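Long-range contacts in aspartate-semialdehyde dehydrogenase (Cryptococcus neoformans var. neoformans JEC21, PDB 5CEF), which catalyses the NADPH-dependent reductive dephosphorylation of 4-phospho-L-aspartate to aspartate semialdehyde, the second step in making the aspartate family of amino acids: residues P124-L129 / Y151-A156; L129-H134 / N221-G226. All coordinates share one frame; numbering follows the deposited sequence.

Contact 1: residues P124-L129 / Y151-A156; sequences PLIVPL and YIVTNA
The carbonyl oxygen of P124 takes two bonds from one residue, T154. T154 N points nearly straight at it, with N and P124 O 3.0 Å apart, while T154 OG1 donates to the same P124 O at 3.2 Å, tilted 27° from the carbonyl plane. The hydroxyl can do this because chi1 of 55° sets OG1 between the backbone N and the carbonyl carbon, within reach of P124 O. Two residues after P124, I126 N donates to T154 O at 3.0 Å, so T154 is held by both its N-H and its C=O in parallel register with L125.

On the face shared by L125 and T154, the leucine reaches across with one branch: CD1 lies 3.4 Å from T154 OG1 and also meets the methyl of A156, which V127 CG2 touches as well (3.8 Å from A156 CB). On the other face V153 spreads its two methyls, CG2 against the ring of P124, the two side chains crossing at about a right angle, and CG1 against I126 CD1 at 4.0 Å. Further along, N155 turns its amide nitrogen to N113 OD1.

Strand 125-126 is thus fastened to the edge of the parallel Rossmann sheet by very few bonds; the buried hydroxyl of T154 is satisfied by the P124 carbonyl, so it can sit against L125 CD1 within apolar packing.

Contact 2: residues L129-H134 / N221-G226; sequences LVNPSH and NKILGG
Two side chains of the 129-134 turn meet the end of helix 212-224, and their first torsions set where each CG lies. In H134, chi1 of -70° places CG beside the backbone N, anti to the carbonyl carbon, on a CA–CB bond that points toward the helix; in N131, CG sits between the backbone N and the carbonyl carbon (chi1 64°), which puts it 3.8 Å from I223 CG2, the two side chains crossing obliquely.

The ring of H134 works through its edge. NE2 donates to G225 O at 2.9 Å, and although that oxygen lies in the ring plane, the bond is bent, 134° at the hydrogen, with the nitrogen well above the plane of the G225 carbonyl. Next to it on the same edge, CE1 comes within 3.3 Å of K222 O. One face of the ring is covered from within its own turn by N131 CB, 3.9 Å above the centre.

N131 CB also lies 3.3 Å from I223 O, and I223 CG2 rests 3.7 Å from N131 OD1. The polar ends of this amide are used elsewhere, OD1 accepting from V127 N and ND2 donating to L125 O. At V130 the contact is apolar. V130 CG1 touches both I223 CG2 and L224 CD2, 3.9 Å from each, and helix 158-174 adds A168 against V130 and V164 against both I223 and L224.

G225 is where the chain leaves the helix, its N still bonded to N221 O, and its carbonyl is the one the histidine takes. This is a histidine N-H bonded to the carbonyl of the first residue past a helix end, and it joins the loop after strand 125-126, in the nucleotide-binding half, to a helix from the dimerisation half of this two-domain dehydrogenase.

Overall arrangement
Contact 1 and contact 2 follow directly on one another through L129, and their centres lie 9 Å apart. N131 ties the two together: its amide reaches back to strand 125-126, with ND2 2.9 Å from L125 O, while its carbon atoms pack on helix 212-224. I223 of contact 2 also touches contact 1, its CG1 3.6 Å from L125 O, so the outermost strand of the Rossmann sheet lies between strand 151-155 and that helix. The catalytic side is nearer contact 1: the side chain of N155 is about 7 Å from that of C158, the predicted acyl-thioester nucleophile, whereas I223 in contact 2 is about 11 Å from it, side chain to side chain.

Contact 1: residues P124-L129 / Y151-A156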
loop_
_atom_site.group_PDB
_atom_site.type_symbol
_atom_site.label_atom_id
_atom_site.label_comp_id
_atom_site.label_asym_id
_atom_site.label_seq_id
_atom_site.Cartn_x
_atom_site.Cartn_y
_atom_site.Cartn_z
ATOM N N PRO A 124 15.448 -36.399 -6.158
ATOM C CA PRO A 124 16.001 -35.358 -5.300
ATOM C C PRO A 124 15.187 -34.081 -5.338
ATOM O O PRO A 124 14.610 -33.742 -6.370
ATOM C CB PRO A 124 17.379 -35.081 -5.903
ATOM C CG PRO A 124 17.642 -36.181 -6.860
ATOM C CD PRO A 124 16.308 -36.642 -7.331
ATOM N N LEU A 125 15.119 -33.417 -4.193
ATOM C CA LEU A 125 14.492 -32.127 -4.045
ATOM C C LEU A 125 15.595 -31.171 -3.629
ATOM O O LEU A 125 16.032 -31.171 -2.476
ATOM C CB LEU A 125 13.438 -32.194 -2.961
ATOM C CG LEU A 125 12.894 -30.860 -2.440
ATOM C CD1 LEU A 125 12.284 -30.048 -3.575
ATOM C CD2 LEU A 125 11.857 -31.117 -1.373
ATOM N N ILE A 126 16.100 -30.402 -4.581
ATOM C CA ILE A 126 17.350 -29.705 -4.401
ATOM C C ILE A 126 17.191 -28.194 -4.348
ATOM O O ILE A 126 16.604 -27.582 -5.225
ATOM C CB ILE A 126 18.337 -30.095 -5.496
ATOM C CG1 ILE A 126 18.701 -31.573 -5.344
ATOM C CG2 ILE A 126 19.591 -29.240 -5.397
ATOM C CD1 ILE A 126 19.490 -32.174 -6.499
ATOM N N VAL A 127 17.691 -27.616 -3.278
ATOM C CA VAL A 127 18.010 -26.200 -3.198
ATOM C C VAL A 127 19.463 -26.101 -3.580
ATOM O O VAL A 127 20.325 -26.609 -2.871
ATOM C CB VAL A 127 17.841 -25.666 -1.764
ATOM C CG1 VAL A 127 18.361 -24.235 -1.631
ATOM C CG2 VAL A 127 16.375 -25.770 -1.393
ATOM N N PRO A 128 19.741 -25.476 -4.721
ATOM C CA PRO A 128 21.106 -25.526 -5.276
ATOM C C PRO A 128 22.198 -25.012 -4.351
ATOM O O PRO A 128 23.343 -25.438 -4.491
ATOM C CB PRO A 128 21.020 -24.642 -6.533
ATOM C CG PRO A 128 19.724 -23.870 -6.401
ATOM C CD PRO A 128 18.813 -24.767 -5.617
ATOM N N LEU A 129 21.875 -24.115 -3.422
ATOM C CA LEU A 129 22.885 -23.609 -2.489
ATOM C C LEU A 129 22.991 -24.417 -1.201
ATOM O O LEU A 129 23.692 -23.975 -0.232
ATOM C CB LEU A 129 22.654 -22.132 -2.108
ATOM C CG LEU A 129 22.402 -21.172 -3.275
ATOM C CD1 LEU A 129 22.211 -19.754 -2.752
ATOM C CD2 LEU A 129 23.534 -21.261 -4.291
ATOM N N TYR A 151 15.761 -38.724 -15.983
ATOM C CA TYR A 151 15.398 -38.636 -14.580
ATOM C C TYR A 151 14.642 -37.325 -14.280
ATOM O O TYR A 151 14.537 -36.430 -15.133
ATOM C CB TYR A 151 16.630 -38.728 -13.705
ATOM C CG TYR A 151 17.565 -37.535 -13.810
ATOM C CD1 TYR A 151 17.419 -36.384 -13.010
ATOM C CD2 TYR A 151 18.630 -37.570 -14.699
ATOM C CE1 TYR A 151 18.308 -35.297 -13.142
ATOM C CE2 TYR A 151 19.520 -36.521 -14.821
ATOM C CZ TYR A 151 19.366 -35.402 -14.049
ATOM O OH TYR A 151 20.290 -34.403 -14.245
ATOM N N ILE A 152 14.105 -37.251 -13.064
ATOM C CA ILE A 152 13.469 -36.055 -12.549
ATOM C C ILE A 152 14.173 -35.544 -11.293
ATOM O O ILE A 152 14.517 -36.328 -10.392
ATOM C CB ILE A 152 11.979 -36.311 -12.216
ATOM C CG1 ILE A 152 11.174 -36.338 -13.500
ATOM C CG2 ILE A 152 11.429 -35.216 -11.336
ATOM C CD1 ILE A 152 9.787 -36.930 -13.350
ATOM N N VAL A 153 14.389 -34.224 -11.262
ATOM C CA VAL A 153 14.815 -33.500 -10.063
ATOM C C VAL A 153 13.852 -32.381 -9.867
ATOM O O VAL A 153 13.444 -31.731 -10.834
ATOM C CB VAL A 153 16.208 -32.886 -10.223
ATOM C CG1 VAL A 153 16.478 -31.922 -9.100
ATOM C CG2 VAL A 153 17.262 -33.964 -10.237
ATOM N N THR A 154 13.436 -32.165 -8.631
ATOM C CA THR A 154 12.544 -31.071 -8.342
ATOM C C THR A 154 13.285 -29.985 -7.595
ATOM O O THR A 154 14.113 -30.247 -6.756
ATOM C CB THR A 154 11.347 -31.483 -7.491
ATOM O OG1 THR A 154 11.821 -32.111 -6.297
ATOM C CG2 THR A 154 10.466 -32.421 -8.243
ATOM N N ASN A 155 12.983 -28.758 -7.979
ATOM C CA ASN A 155 13.490 -27.552 -7.404
ATOM C C ASN A 155 12.560 -27.162 -6.269
ATOM O O ASN A 155 11.362 -27.357 -6.404
ATOM C CB ASN A 155 13.429 -26.522 -8.519
ATOM C CG ASN A 155 13.984 -25.199 -8.107
ATOM O OD1 ASN A 155 15.010 -25.129 -7.441
ATOM N ND2 ASN A 155 13.259 -24.138 -8.432
ATOM N N ALA A 156 13.067 -26.686 -5.136
ATOM C CA ALA A 156 12.166 -26.214 -4.079
ATOM C C ALA A 156 11.710 -24.753 -4.332
ATOM O O ALA A 156 12.354 -24.001 -5.074
ATOM C CB ALA A 156 12.830 -26.299 -2.729
#

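Contact 2: residues L129-H134 / N221-G226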
loop_
_atom_site.group_PDB
_atom_site.type_symbol
_atom_site.label_atom_id
_atom_site.label_comp_id
_atom_site.label_asym_id
_atom_site.label_seq_id
_atom_site.Cartn_x
_atom_site.Cartn_y
_atom_site.Cartn_z
ATOM N N LEU A 129 21.875 -24.115 -3.422
ATOM C CA LEU A 129 22.885 -23.609 -2.489
ATOM C C LEU A 129 22.991 -24.417 -1.201
ATOM O O LEU A 129 23.692 -23.975 -0.232
ATOM C CB LEU A 129 22.654 -22.132 -2.108
ATOM C CG LEU A 129 22.402 -21.172 -3.275
ATOM C CD1 LEU A 129 22.211 -19.754 -2.752
ATOM C CD2 LEU A 129 23.534 -21.261 -4.291
ATOM N N VAL A 130 22.389 -25.603 -1.203
ATOM C CA VAL A 130 22.384 -26.422 -0.023
ATOM C C VAL A 130 22.716 -27.878 -0.279
ATOM O O VAL A 130 23.674 -28.367 0.301
ATOM C CB VAL A 130 21.030 -26.362 0.663
ATOM C CG1 VAL A 130 20.968 -27.339 1.821
ATOM C CG2 VAL A 130 20.755 -24.954 1.154
ATOM N N ASN A 131 21.939 -28.576 -1.117
ATOM C CA ASN A 131 22.046 -30.018 -1.195
ATOM C C ASN A 131 22.173 -30.639 -2.598
ATOM O O ASN A 131 21.600 -31.702 -2.858
ATOM C CB ASN A 131 20.856 -30.630 -0.483
ATOM C CG ASN A 131 19.530 -30.300 -1.156
ATOM O OD1 ASN A 131 19.359 -29.211 -1.710
ATOM N ND2 ASN A 131 18.609 -31.253 -1.159
ATOM N N PRO A 132 22.950 -30.018 -3.495
ATOM C CA PRO A 132 23.217 -30.671 -4.763
ATOM C C PRO A 132 23.889 -32.056 -4.667
ATOM O O PRO A 132 23.767 -32.866 -5.596
ATOM C CB PRO A 132 24.132 -29.668 -5.493
ATOM C CG PRO A 132 24.755 -28.839 -4.426
ATOM C CD PRO A 132 23.706 -28.752 -3.363
ATOM N N SER A 133 24.552 -32.355 -3.557
ATOM C CA SER A 133 25.075 -33.701 -3.333
ATOM C C SER A 133 23.997 -34.775 -3.512
ATOM O O SER A 133 24.314 -35.945 -3.745
ATOM C CB SER A 133 25.666 -33.830 -1.926
ATOM O OG SER A 133 24.711 -33.454 -0.948
ATOM N N HIS A 134 22.725 -34.399 -3.391
ATOM C CA HIS A 134 21.669 -35.401 -3.503
ATOM C C HIS A 134 21.516 -35.941 -4.917
ATOM O O HIS A 134 20.779 -36.916 -5.143
ATOM C CB HIS A 134 20.353 -34.880 -2.966
ATOM C CG HIS A 134 20.345 -34.713 -1.483
ATOM N ND1 HIS A 134 19.186 -34.559 -0.757
ATOM C CD2 HIS A 134 21.359 -34.677 -0.588
ATOM C CE1 HIS A 134 19.489 -34.399 0.520
ATOM N NE2 HIS A 134 20.801 -34.464 0.649
ATOM N N ASN A 221 13.430 -31.361 6.134
ATOM C CA ASN A 221 14.173 -32.563 6.570
ATOM C C ASN A 221 14.734 -33.361 5.420
ATOM O O ASN A 221 15.885 -33.823 5.453
ATOM C CB ASN A 221 13.321 -33.433 7.478
ATOM C CG ASN A 221 13.406 -33.004 8.955
ATOM O OD1 ASN A 221 14.497 -32.855 9.522
ATOM N ND2 ASN A 221 12.291 -32.853 9.571
ATOM N N LYS A 222 13.994 -33.416 4.333
ATOM C CA LYS A 222 14.568 -33.949 3.109
ATOM C C LYS A 222 15.789 -33.166 2.614
ATOM O O LYS A 222 16.841 -33.739 2.341
ATOM C CB LYS A 222 13.523 -34.002 1.998
ATOM C CG LYS A 222 14.057 -34.756 0.790
ATOM C CD LYS A 222 12.947 -35.256 -0.092
ATOM C CE LYS A 222 13.517 -35.907 -1.343
ATOM N NZ LYS A 222 12.463 -36.378 -2.300
ATOM N N ILE A 223 15.648 -31.849 2.522
ATOM C CA ILE A 223 16.707 -30.992 1.970
ATOM C C ILE A 223 17.957 -30.912 2.846
ATOM O O ILE A 223 19.077 -30.855 2.322
ATOM C CB ILE A 223 16.180 -29.545 1.713
ATOM C CG1 ILE A 223 15.119 -29.586 0.633
ATOM C CG2 ILE A 223 17.283 -28.571 1.319
ATOM C CD1 ILE A 223 14.218 -28.371 0.613
ATOM N N LEU A 224 17.785 -30.828 4.155
ATOM C CA LEU A 224 18.948 -30.726 5.045
ATOM C C LEU A 224 19.474 -32.089 5.440
ATOM O O LEU A 224 20.558 -32.194 5.935
ATOM C CB LEU A 224 18.594 -29.961 6.284
ATOM C CG LEU A 224 18.299 -28.496 6.018
ATOM C CD1 LEU A 224 17.812 -27.818 7.287
ATOM C CD2 LEU A 224 19.523 -27.768 5.469
ATOM N N GLY A 225 18.693 -33.145 5.191
ATOM C CA GLY A 225 19.167 -34.505 5.340
ATOM C C GLY A 225 20.199 -34.896 4.282
ATOM O O GLY A 225 20.736 -34.044 3.535
ATOM N N GLY A 226 20.485 -36.198 4.255
ATOM C CA GLY A 226 21.466 -36.779 3.350
ATOM C C GLY A 226 20.884 -37.903 2.499
ATOM O O GLY A 226 19.678 -38.199 2.548
#